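Local atomic coordinates of beta-xylanase (Caldicellulosiruptor kristjanssonii, PDB entry 7NWN), a protein that probably binds plant cell-wall polysaccharide, as a family 9 carbohydrate-binding module of a multimodular, hyperthermostable xylanase-glucuronoyl esterase. Residues 31-35 and 134-138; 68-74 and 146-152; 80-84 and 117-121; 91-95 and 143-147. All blocks are in the same frame, centred on the assembly; numbering follows the deposited sequence.

Contact 1. Residues 31-35 and 134-138; sequences VIDGE and YTKTK. With CA (calcium ion), chain R.
I32 lies against Y134 and K136, its CG2 methyl over one face of the Y134 ring, 4.2 Å from the ring centroid and displaced toward the rim. CG2 is anti to the backbone N, while CG1 stands beside that N (chi1 -55°) and meets Y134 CD2; CG2 also packs on K136 CG at 3.7 Å. A water bridges I32 O to Y134 OH. D33 turns its carboxylate from the strand to the calcium ion, which OD1 binds at 2.3 Å. The same OD1 accepts the E35 N-H from above the carboxylate plane, an Asx turn that curls the loop so that the carbonyls of V31 and E35 also face the metal. G34 passes close over the strand, its N 3.6 Å from K136 CB; a CB here would be jammed against D33 O at these backbone angles (phi 84°) and would sit close to T137 O, so glycine suits the place. E35, bent at chi2 (-69°), brings its carboxylate to the extended K138, and K138 NZ meets the syn lone pair of E35 OE2 at 3.0 Å. A weaker bond runs from NZ to OE1. With an alanine at K138 the E35 carboxylate is likely to lose its cationic mate and be free to swing from the strand. D37 and E147 complete the protein ligands of this calcium, and E147 also accepts the G34 N-H. The loop, which follows strand 22-25, thus lies over strand 133-140, an outermost strand of the four-stranded antiparallel sheet, and is tied by calcium to the adjoining strand 143-151.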
loop_
_atom_site.group_PDB
_atom_site.type_symbol
_atom_site.label_atom_id
_atom_site.label_comp_id
_atom_site.label_asym_id
_atom_site.label_seq_id
_atom_site.Cartn_x
_atom_site.Cartn_y
_atom_site.Cartn_z
ATOM N N VAL A 31 3.519 -12.676 7.497
ATOM C CA VAL A 31 3.340 -12.352 8.909
ATOM C C VAL A 31 3.525 -10.846 9.082
ATOM O O VAL A 31 4.552 -10.307 8.653
ATOM C CB VAL A 31 4.354 -13.175 9.728
ATOM C CG1 VAL A 31 4.385 -12.769 11.213
ATOM C CG2 VAL A 31 4.043 -14.689 9.561
ATOM N N ILE A 32 2.563 -10.206 9.774
ATOM C CA ILE A 32 2.587 -8.752 9.941
ATOM C C ILE A 32 3.442 -8.432 11.174
ATOM O O ILE A 32 2.982 -8.634 12.316
ATOM C CB ILE A 32 1.144 -8.164 10.058
ATOM C CG1 ILE A 32 0.251 -8.559 8.857
ATOM C CG2 ILE A 32 1.203 -6.637 10.220
ATOM C CD1 ILE A 32 0.831 -8.102 7.527
ATOM N N ASP A 33 4.670 -7.926 10.945
ATOM C CA ASP A 33 5.584 -7.682 12.067
ATOM C C ASP A 33 6.649 -6.650 11.714
ATOM O O ASP A 33 7.491 -6.387 12.575
ATOM C CB ASP A 33 6.329 -8.980 12.452
ATOM C CG ASP A 33 7.037 -9.660 11.272
ATOM O OD1 ASP A 33 7.091 -9.103 10.132
ATOM O OD2 ASP A 33 7.591 -10.706 11.506
ATOM N N GLY A 34 6.635 -6.095 10.487
ATOM C CA GLY A 34 7.648 -5.131 10.094
ATOM C C GLY A 34 8.936 -5.792 9.584
ATOM O O GLY A 34 9.891 -5.088 9.237
ATOM N N GLU A 35 8.968 -7.134 9.560
ATOM C CA GLU A 35 10.155 -7.877 9.091
ATOM C C GLU A 35 9.822 -8.493 7.723
ATOM O O GLU A 35 8.656 -8.816 7.437
ATOM C CB GLU A 35 10.505 -9.001 10.087
ATOM C CG GLU A 35 10.811 -8.508 11.513
ATOM C CD GLU A 35 12.127 -7.699 11.648
ATOM O OE1 GLU A 35 13.045 -7.869 10.819
ATOM O OE2 GLU A 35 12.171 -6.775 12.496
ATOM N N TYR A 134 -4.433 -3.341 9.184
ATOM C CA TYR A 134 -3.570 -3.764 10.280
ATOM C C TYR A 134 -2.123 -3.584 9.826
ATOM O O TYR A 134 -1.765 -4.111 8.767
ATOM C CB TYR A 134 -3.825 -5.241 10.552
ATOM C CG TYR A 134 -3.001 -5.891 11.635
ATOM C CD1 TYR A 134 -2.589 -5.210 12.781
ATOM C CD2 TYR A 134 -2.646 -7.235 11.500
ATOM C CE1 TYR A 134 -1.857 -5.869 13.756
ATOM C CE2 TYR A 134 -1.919 -7.913 12.472
ATOM C CZ TYR A 134 -1.520 -7.219 13.604
ATOM O OH TYR A 134 -0.819 -7.896 14.557
ATOM N N THR A 135 -1.310 -2.877 10.650
ATOM C CA THR A 135 0.003 -2.452 10.148
ATOM C C THR A 135 1.048 -2.624 11.250
ATOM O O THR A 135 0.725 -2.534 12.436
ATOM C CB THR A 135 0.008 -0.978 9.690
ATOM O OG1 THR A 135 -0.280 -0.181 10.842
ATOM C CG2 THR A 135 -0.998 -0.679 8.594
ATOM N N LYS A 136 2.303 -2.753 10.809
ATOM C CA LYS A 136 3.483 -2.605 11.653
ATOM C C LYS A 136 4.506 -1.790 10.866
ATOM O O LYS A 136 4.503 -1.841 9.626
ATOM C CB LYS A 136 4.083 -3.988 11.914
ATOM C CG LYS A 136 3.194 -4.861 12.781
ATOM C CD LYS A 136 3.046 -4.375 14.187
ATOM C CE LYS A 136 2.181 -5.345 14.964
ATOM N NZ LYS A 136 1.697 -4.719 16.229
ATOM N N THR A 137 5.375 -1.066 11.584
ATOM C CA THR A 137 6.415 -0.332 10.891
ATOM C C THR A 137 7.738 -0.657 11.584
ATOM O O THR A 137 7.761 -1.173 12.681
ATOM C CB THR A 137 6.199 1.199 10.907
ATOM O OG1 THR A 137 6.230 1.642 12.256
ATOM C CG2 THR A 137 4.899 1.612 10.250
ATOM N N LYS A 138 8.829 -0.342 10.908
ATOM C CA LYS A 138 10.132 -0.519 11.513
ATOM C C LYS A 138 10.984 0.650 11.041
ATOM O O LYS A 138 11.008 0.930 9.846
ATOM C CB LYS A 138 10.768 -1.830 11.054
ATOM C CG LYS A 138 12.101 -2.132 11.772
ATOM C CD LYS A 138 12.703 -3.482 11.373
ATOM C CE LYS A 138 13.919 -3.822 12.246
ATOM N NZ LYS A 138 14.524 -5.044 11.718
HETATM CA CA CA R . 6.640 -9.759 7.943
HETATM O O HOH W 1 0.924 -9.769 13.379
HETATM O O HOH W 2 7.889 -11.593 8.979
#

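Contact 2. Residues 68-74 and 146-152; sequences NALYVLA and VEARIAL. With CA (calcium ion), chain R.
R149 sets CG anti to its own N (chi1 -179°) and runs extended to NE, while Y71 swings its ring beside its backbone N (chi1 -66°), so the two side chains lie alongside, pointing the same way. R149 CG rests 3.4 Å from Y71 CE1, and R149 NE donates to Y71 OH at 3.1 Å within the guanidinium plane. Ring and guanidinium planes are 61° apart, so the two do not stack. Y71 OH is also hydrogen-bonded to the D66 carboxylate, its strongest polar partner. A69 CB sits over one guanidinium face, 3.5 Å from R149 NE, and NH2 donates in plane to a water that N68 ND2 reaches only weakly. Were R149 a leucine, Y71 OH would probably lose this donor and the water its link to the strand. Between the strands, the pairs L70-I150, V72-A148 and A74-V146 each exchange two backbone hydrogen bonds; beyond them L152 N donates to N68 O. L70, V72 and I150 turn to strand 93-99, whereas E147, on the R149 side, grips calcium through both carboxylate oxygens. Regular antiparallel pairing, with one face in the core, is characteristic of the β-sandwich of family 9 modules.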
loop_
_atom_site.group_PDB
_atom_site.type_symbol
_atom_site.label_atom_id
_atom_site.label_comp_id
_atom_site.label_asym_id
_atom_site.label_seq_id
_atom_site.Cartn_x
_atom_site.Cartn_y
_atom_site.Cartn_z
ATOM N N ASN A 68 -8.164 -13.891 2.196
ATOM C CA ASN A 68 -8.872 -12.974 3.069
ATOM C C ASN A 68 -8.419 -11.505 2.939
ATOM O O ASN A 68 -9.027 -10.635 3.569
ATOM C CB ASN A 68 -8.729 -13.388 4.539
ATOM C CG ASN A 68 -9.168 -14.823 4.759
ATOM O OD1 ASN A 68 -10.311 -15.145 4.455
ATOM N ND2 ASN A 68 -8.283 -15.666 5.282
ATOM N N ALA A 69 -7.318 -11.238 2.228
ATOM C CA ALA A 69 -6.584 -9.989 2.444
ATOM C C ALA A 69 -5.671 -9.658 1.284
ATOM O O ALA A 69 -5.185 -10.540 0.561
ATOM C CB ALA A 69 -5.762 -10.035 3.717
ATOM N N LEU A 70 -5.400 -8.350 1.199
ATOM C CA LEU A 70 -4.295 -7.826 0.424
ATOM C C LEU A 70 -3.188 -7.374 1.386
ATOM O O LEU A 70 -3.493 -6.761 2.404
ATOM C CB LEU A 70 -4.769 -6.647 -0.440
ATOM C CG LEU A 70 -3.708 -6.020 -1.359
ATOM C CD1 LEU A 70 -3.288 -6.937 -2.508
ATOM C CD2 LEU A 70 -4.174 -4.699 -1.915
ATOM N N TYR A 71 -1.925 -7.537 0.945
ATOM C CA TYR A 71 -0.732 -7.278 1.753
ATOM C C TYR A 71 0.158 -6.293 1.012
ATOM O O TYR A 71 0.360 -6.433 -0.204
ATOM C CB TYR A 71 0.065 -8.569 2.011
ATOM C CG TYR A 71 -0.726 -9.540 2.866
ATOM C CD1 TYR A 71 -0.730 -9.437 4.251
ATOM C CD2 TYR A 71 -1.510 -10.523 2.273
ATOM C CE1 TYR A 71 -1.486 -10.294 5.038
ATOM C CE2 TYR A 71 -2.287 -11.385 3.039
ATOM C CZ TYR A 71 -2.224 -11.305 4.421
ATOM O OH TYR A 71 -2.999 -12.137 5.162
ATOM N N VAL A 72 0.697 -5.320 1.767
ATOM C CA VAL A 72 1.633 -4.358 1.198
ATOM C C VAL A 72 2.902 -4.362 2.051
ATOM O O VAL A 72 2.788 -4.237 3.259
ATOM C CB VAL A 72 1.040 -2.931 1.144
ATOM C CG1 VAL A 72 1.982 -1.966 0.404
ATOM C CG2 VAL A 72 -0.366 -2.919 0.497
ATOM N N LEU A 73 4.067 -4.431 1.399
ATOM C CA LEU A 73 5.330 -4.195 2.091
ATOM C C LEU A 73 5.962 -2.984 1.404
ATOM O O LEU A 73 6.241 -3.079 0.212
ATOM C CB LEU A 73 6.239 -5.421 1.909
ATOM C CG LEU A 73 7.664 -5.246 2.456
ATOM C CD1 LEU A 73 7.591 -5.393 3.945
ATOM C CD2 LEU A 73 8.558 -6.351 1.897
ATOM N N ALA A 74 6.107 -1.867 2.126
ATOM C CA ALA A 74 6.722 -0.698 1.536
ATOM C C ALA A 74 8.011 -0.389 2.292
ATOM O O ALA A 74 8.054 -0.462 3.528
ATOM C CB ALA A 74 5.750 0.472 1.564
ATOM N N VAL A 146 6.954 -0.262 6.081
ATOM C CA VAL A 146 5.559 -0.438 6.456
ATOM C C VAL A 146 5.193 -1.830 5.965
ATOM O O VAL A 146 5.571 -2.178 4.855
ATOM C CB VAL A 146 4.652 0.613 5.793
ATOM C CG1 VAL A 146 3.174 0.299 6.051
ATOM C CG2 VAL A 146 5.040 2.024 6.311
ATOM N N GLU A 147 4.564 -2.620 6.839
ATOM C CA GLU A 147 3.979 -3.879 6.406
ATOM C C GLU A 147 2.501 -3.845 6.795
ATOM O O GLU A 147 2.212 -3.640 7.956
ATOM C CB GLU A 147 4.696 -5.022 7.111
ATOM C CG GLU A 147 4.354 -6.399 6.488
ATOM C CD GLU A 147 5.267 -7.512 6.986
ATOM O OE1 GLU A 147 5.752 -7.417 8.144
ATOM O OE2 GLU A 147 5.536 -8.454 6.202
ATOM N N ALA A 148 1.609 -4.026 5.812
ATOM C CA ALA A 148 0.187 -3.705 5.968
ATOM C C ALA A 148 -0.668 -4.868 5.451
ATOM O O ALA A 148 -0.340 -5.506 4.437
ATOM C CB ALA A 148 -0.142 -2.424 5.219
ATOM N N ARG A 149 -1.793 -5.071 6.139
ATOM C CA ARG A 149 -2.797 -6.024 5.695
ATOM C C ARG A 149 -4.130 -5.275 5.590
ATOM O O ARG A 149 -4.492 -4.561 6.533
ATOM C CB ARG A 149 -2.901 -7.152 6.725
ATOM C CG ARG A 149 -3.912 -8.240 6.352
ATOM C CD ARG A 149 -4.087 -9.296 7.468
ATOM N NE ARG A 149 -4.845 -10.494 7.036
ATOM C CZ ARG A 149 -6.145 -10.616 7.306
ATOM N NH1 ARG A 149 -6.788 -9.656 7.976
ATOM N NH2 ARG A 149 -6.771 -11.727 6.970
ATOM N N ILE A 150 -4.822 -5.452 4.447
ATOM C CA ILE A 150 -6.189 -4.973 4.279
ATOM C C ILE A 150 -7.132 -6.176 4.056
ATOM O O ILE A 150 -6.982 -6.886 3.085
ATOM C CB ILE A 150 -6.239 -3.994 3.099
ATOM C CG1 ILE A 150 -5.438 -2.722 3.378
ATOM C CG2 ILE A 150 -7.700 -3.705 2.770
ATOM C CD1 ILE A 150 -5.069 -1.965 2.123
ATOM N N ALA A 151 -8.024 -6.418 5.008
ATOM C CA ALA A 151 -9.020 -7.484 4.941
ATOM C C ALA A 151 -9.988 -7.152 3.785
ATOM O O ALA A 151 -10.441 -6.012 3.667
ATOM C CB ALA A 151 -9.723 -7.487 6.283
ATOM N N LEU A 152 -10.183 -8.103 2.861
ATOM C CA LEU A 152 -11.028 -7.953 1.684
ATOM C C LEU A 152 -12.439 -8.445 2.012
ATOM O O LEU A 152 -12.604 -9.374 2.809
ATOM C CB LEU A 152 -10.405 -8.796 0.572
ATOM C CG LEU A 152 -9.064 -8.241 0.097
ATOM C CD1 LEU A 152 -8.348 -9.235 -0.830
ATOM C CD2 LEU A 152 -9.290 -6.885 -0.589
HETATM CA CA CA R . 6.640 -9.759 7.943
HETATM O O HOH W 3 -5.467 -14.074 5.938
HETATM O O HOH W 4 -11.329 -10.780 4.965
HETATM O O HOH W 2 7.889 -11.593 8.979
#

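Contact 3. Residues 80-84 and 117-121. With CA (calcium ion), chain Q.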
loop_
_atom_site.group_PDB
_atom_site.type_symbol
_atom_site.label_atom_id
_atom_site.label_comp_id
_atom_site.label_asym_id
_atom_site.label_seq_id
_atom_site.Cartn_x
_atom_site.Cartn_y
_atom_site.Cartn_z
ATOM N N VAL A 80 15.269 12.179 6.683
ATOM C CA VAL A 80 14.690 12.977 7.761
ATOM C C VAL A 80 13.237 12.559 7.973
ATOM O O VAL A 80 12.412 12.811 7.129
ATOM C CB VAL A 80 14.775 14.492 7.455
ATOM C CG1 VAL A 80 14.183 15.324 8.588
ATOM C CG2 VAL A 80 16.199 14.952 7.111
ATOM N N LEU A 81 12.894 11.989 9.126
ATOM C CA LEU A 81 11.515 11.617 9.396
ATOM C C LEU A 81 10.878 12.660 10.295
ATOM O O LEU A 81 11.406 13.000 11.347
ATOM C CB LEU A 81 11.443 10.232 10.045
ATOM C CG LEU A 81 12.100 9.127 9.206
ATOM C CD1 LEU A 81 11.949 7.776 9.903
ATOM C CD2 LEU A 81 11.508 9.110 7.787
ATOM N N ASN A 82 9.698 13.120 9.887
ATOM C CA ASN A 82 8.985 14.125 10.650
ATOM C C ASN A 82 7.487 13.792 10.673
ATOM O O ASN A 82 6.905 13.485 9.647
ATOM C CB ASN A 82 9.238 15.503 10.027
ATOM C CG ASN A 82 8.696 16.551 10.970
ATOM O OD1 ASN A 82 7.466 16.735 11.082
ATOM N ND2 ASN A 82 9.604 17.177 11.713
ATOM N N SER A 83 6.901 13.836 11.845
ATOM C CA SER A 83 5.481 13.643 12.028
ATOM C C SER A 83 4.975 14.656 13.057
ATOM O O SER A 83 3.976 14.373 13.718
ATOM C CB SER A 83 5.149 12.237 12.509
ATOM O OG SER A 83 5.942 11.833 13.620
ATOM N N ALA A 84 5.611 15.838 13.139
ATOM C CA ALA A 84 5.149 16.854 14.095
ATOM C C ALA A 84 3.851 17.572 13.654
ATOM O O ALA A 84 3.077 17.961 14.509
ATOM C CB ALA A 84 6.275 17.800 14.459
ATOM N N VAL A 117 -0.576 5.311 6.901
ATOM C CA VAL A 117 0.128 4.962 8.129
ATOM C C VAL A 117 1.462 5.706 8.076
ATOM O O VAL A 117 2.096 5.775 7.008
ATOM C CB VAL A 117 0.317 3.426 8.286
ATOM C CG1 VAL A 117 0.974 2.775 7.076
ATOM C CG2 VAL A 117 1.023 3.028 9.574
ATOM N N ASN A 118 1.818 6.353 9.194
ATOM C CA ASN A 118 3.101 7.046 9.265
ATOM C C ASN A 118 4.212 6.107 9.770
ATOM O O ASN A 118 3.943 4.973 10.152
ATOM C CB ASN A 118 2.963 8.343 10.069
ATOM C CG ASN A 118 2.916 8.181 11.578
ATOM O OD1 ASN A 118 3.144 7.109 12.129
ATOM N ND2 ASN A 118 2.660 9.280 12.280
ATOM N N TYR A 119 5.466 6.609 9.831
ATOM C CA TYR A 119 6.613 5.758 10.131
ATOM C C TYR A 119 6.548 5.290 11.588
ATOM O O TYR A 119 7.210 4.317 11.873
ATOM C CB TYR A 119 7.954 6.468 9.841
ATOM C CG TYR A 119 8.134 7.727 10.646
ATOM C CD1 TYR A 119 7.586 8.934 10.218
ATOM C CD2 TYR A 119 8.715 7.691 11.903
ATOM C CE1 TYR A 119 7.694 10.089 10.987
ATOM C CE2 TYR A 119 8.855 8.845 12.670
ATOM C CZ TYR A 119 8.332 10.051 12.222
ATOM O OH TYR A 119 8.394 11.191 12.995
ATOM N N ASN A 120 5.757 5.947 12.476
ATOM C CA ASN A 120 5.542 5.504 13.864
ATOM C C ASN A 120 4.340 4.553 13.992
ATOM O O ASN A 120 3.892 4.262 15.119
ATOM C CB ASN A 120 5.345 6.670 14.843
ATOM C CG ASN A 120 6.655 7.382 15.077
ATOM O OD1 ASN A 120 7.713 6.745 15.068
ATOM N ND2 ASN A 120 6.598 8.696 15.184
ATOM N N ASN A 121 3.806 4.142 12.838
ATOM C CA ASN A 121 2.699 3.181 12.787
ATOM C C ASN A 121 1.345 3.768 13.189
ATOM O O ASN A 121 0.412 2.993 13.506
ATOM C CB ASN A 121 2.930 1.945 13.657
ATOM C CG ASN A 121 2.141 0.761 13.105
ATOM O OD1 ASN A 121 2.052 0.602 11.889
ATOM N ND2 ASN A 121 1.626 -0.081 13.992
HETATM CA CA CA Q . 10.971 13.042 5.416
HETATM O O HOH W 5 12.764 14.483 4.225
#
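S83 OG and Y119 OH share a hydrogen bond of 2.6 Å, in which either hydroxyl may be the donor. S83 places OG between its backbone N and carbonyl carbon (chi1 49°), and its CB also touches the tyrosine, 3.4 Å from OH. L81 comes to the ring from a different direction: its CB stands over the centre of one face, 3.8 Å from the centroid and 9° off the normal, a well-formed CH-pi contact. L81 CD1 extends the cover to the inner end of the ring, 3.8 Å from Y119 CD2, while N82 O and S83 N lie at the ring's edge, in its plane. The ring is thereby held over a face and at its hydroxyl end by three consecutive residues of the loop. Y119 belongs to a type I beta turn from N118 to N121, closed by N121 N to N118 O, and this turn forms the hairpin end between strands 112-118 and 123-125 of the larger sheet. N118 OD1 adds a weak bond to N120 N within the turn and takes the N-H of F122, while ND2 binds Q91. On the loop side, N82 OD1 accepts A84 N at 2.9 Å from above its carbonyl plane, an Asx turn that spans S83. V80 O binds a calcium ion at 2.2 Å, with D78, D92 and A171 as its other protein ligands.

Contact 4. Residues 91-95 and 143-147. With CA (calcium ion), chain Q; CA (calcium ion), chain R.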
loop_
_atom_site.group_PDB
_atom_site.type_symbol
_atom_site.label_atom_id
_atom_site.label_comp_id
_atom_site.label_asym_id
_atom_site.label_seq_id
_atom_site.Cartn_x
_atom_site.Cartn_y
_atom_site.Cartn_z
ATOM N N GLN A 91 2.701 14.390 7.461
ATOM C CA GLN A 91 3.726 13.599 8.139
ATOM C C GLN A 91 4.308 12.605 7.136
ATOM O O GLN A 91 3.624 12.167 6.201
ATOM C CB GLN A 91 3.105 12.855 9.322
ATOM C CG GLN A 91 2.194 13.715 10.197
ATOM C CD GLN A 91 1.383 12.892 11.173
ATOM O OE1 GLN A 91 1.379 11.665 11.128
ATOM N NE2 GLN A 91 0.665 13.554 12.080
ATOM N N ASP A 92 5.538 12.169 7.395
ATOM C CA ASP A 92 6.122 11.135 6.559
ATOM C C ASP A 92 5.279 9.858 6.741
ATOM O O ASP A 92 5.152 9.385 7.851
ATOM C CB ASP A 92 7.548 10.851 7.003
ATOM C CG ASP A 92 8.561 11.860 6.465
ATOM O OD1 ASP A 92 8.590 12.100 5.246
ATOM O OD2 ASP A 92 9.303 12.397 7.265
ATOM N N SER A 93 4.684 9.361 5.658
ATOM C CA SER A 93 3.597 8.403 5.751
ATOM C C SER A 93 3.446 7.757 4.380
ATOM O O SER A 93 3.981 8.272 3.390
ATOM C CB SER A 93 2.305 9.065 6.247
ATOM O OG SER A 93 1.941 10.127 5.405
ATOM N N VAL A 94 2.798 6.591 4.351
ATOM C CA VAL A 94 2.436 5.992 3.080
ATOM C C VAL A 94 0.903 5.888 3.021
ATOM O O VAL A 94 0.263 5.779 4.045
ATOM C CB VAL A 94 3.109 4.622 2.832
ATOM C CG1 VAL A 94 4.630 4.661 2.938
ATOM C CG2 VAL A 94 2.524 3.542 3.681
ATOM N N GLU A 95 0.323 5.934 1.818
ATOM C CA GLU A 95 -1.128 5.818 1.683
ATOM C C GLU A 95 -1.412 4.724 0.657
ATOM O O GLU A 95 -0.658 4.555 -0.312
ATOM C CB GLU A 95 -1.684 7.112 1.099
ATOM C CG GLU A 95 -1.479 8.317 2.016
ATOM C CD GLU A 95 -2.116 9.605 1.569
ATOM O OE1 GLU A 95 -2.855 9.599 0.551
ATOM O OE2 GLU A 95 -1.875 10.627 2.226
ATOM N N GLY A 143 15.596 5.321 6.836
ATOM C CA GLY A 143 14.238 5.237 6.325
ATOM C C GLY A 143 13.338 4.421 7.240
ATOM O O GLY A 143 13.552 4.373 8.465
ATOM N N TYR A 144 12.358 3.753 6.614
ATOM C CA TYR A 144 11.413 3.018 7.438
ATOM C C TYR A 144 10.756 2.007 6.519
ATOM O O TYR A 144 10.864 2.123 5.296
ATOM C CB TYR A 144 10.392 3.945 8.131
ATOM C CG TYR A 144 9.480 4.757 7.229
ATOM C CD1 TYR A 144 9.883 5.998 6.714
ATOM C CD2 TYR A 144 8.167 4.341 6.946
ATOM C CE1 TYR A 144 9.055 6.784 5.915
ATOM C CE2 TYR A 144 7.316 5.137 6.173
ATOM C CZ TYR A 144 7.765 6.345 5.640
ATOM O OH TYR A 144 6.932 7.110 4.866
ATOM N N ARG A 145 10.090 1.024 7.139
ATOM C CA ARG A 145 9.373 0.008 6.401
ATOM C C ARG A 145 7.946 -0.000 6.961
ATOM O O ARG A 145 7.789 0.199 8.171
ATOM C CB ARG A 145 10.043 -1.341 6.693
ATOM C CG ARG A 145 9.333 -2.516 6.039
ATOM C CD ARG A 145 10.041 -3.842 6.330
ATOM N NE ARG A 145 11.387 -3.857 5.763
ATOM C CZ ARG A 145 12.469 -4.185 6.450
ATOM N NH1 ARG A 145 12.346 -4.582 7.717
ATOM N NH2 ARG A 145 13.656 -4.105 5.838
ATOM N N VAL A 146 6.954 -0.262 6.081
ATOM C CA VAL A 146 5.559 -0.438 6.456
ATOM C C VAL A 146 5.193 -1.830 5.965
ATOM O O VAL A 146 5.571 -2.178 4.855
ATOM C CB VAL A 146 4.652 0.613 5.793
ATOM C CG1 VAL A 146 3.174 0.299 6.051
ATOM C CG2 VAL A 146 5.040 2.024 6.311
ATOM N N GLU A 147 4.564 -2.620 6.839
ATOM C CA GLU A 147 3.979 -3.879 6.406
ATOM C C GLU A 147 2.501 -3.845 6.795
ATOM O O GLU A 147 2.212 -3.640 7.956
ATOM C CB GLU A 147 4.696 -5.022 7.111
ATOM C CG GLU A 147 4.354 -6.399 6.488
ATOM C CD GLU A 147 5.267 -7.512 6.986
ATOM O OE1 GLU A 147 5.752 -7.417 8.144
ATOM O OE2 GLU A 147 5.536 -8.454 6.202
HETATM CA CA CA Q . 10.971 13.042 5.416
HETATM CA CA CA R . 6.640 -9.759 7.943
HETATM O O HOH W 6 7.945 9.296 3.847
HETATM O O HOH W 5 12.764 14.483 4.225
HETATM O O HOH W 2 7.889 -11.593 8.979
#
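Y144 puts its hydroxyl against the backbone of S93, OH lying 3.3 Å from S93 N at an angle too poor for a hydrogen bond. V94 CG1 flanks the same oxygen at 3.9 Å. The other V94 methyl, CG2, meets V146 CG2 at 3.9 Å, and V146 CG2 in turn lies at the edge of the Y144 ring, in its plane, so the two valines and the tyrosine form one apolar patch. Y144 has its ring between the backbone N and the carbonyl carbon (chi1 62°), which carries OH across to the 91-95 segment. There a water sits in the ring plane 2.6 Å from OH, with D92 OD1 3.2 Å from the same water. D92 holds a calcium ion through both oxygens, each at 2.6 Å, so this water lies between the tyrosine hydroxyl and a calcium-binding carboxylate, and may link them. N82 positions that carboxylate from outside by giving its N-H to OD2, and Y119 packs on both D92 and Y144. S93 OG donates to Q91 O at 2.8 Å, just where strand 93-99 begins. Farther out, V117 covers V94 and V146, and F166 and V76 pack on V94. The strands run 34° apart with their axes 8.9 Å from each other and no clear hydrogen bond between them: this is the face-to-face packing of two sheets across the core of a β-sandwich, here beside a calcium site at one end.

From the N terminus, the loop at 31-35 waits some hundred residues for its partner on strand 133-140, so contact 1 closes a long loop. Within that span lies all of contact 3, which joins the 80-84 loop to the turn at 117-121. Contact 2 starts from strand 69-77 and ends on strand 143-151, crossing contact 1 but enclosing contact 3. Contact 4 leaves from 91-95, crosses contacts 1 and 3, and ends on the same strand as contact 2, sharing V146 and E147. Contact 2 pairs two strands of the four-stranded sheet, and contact 1 lays a calcium loop on its outer strand; contact 4 joins that sheet to the other, near the second calcium, where contact 3 ties two loops.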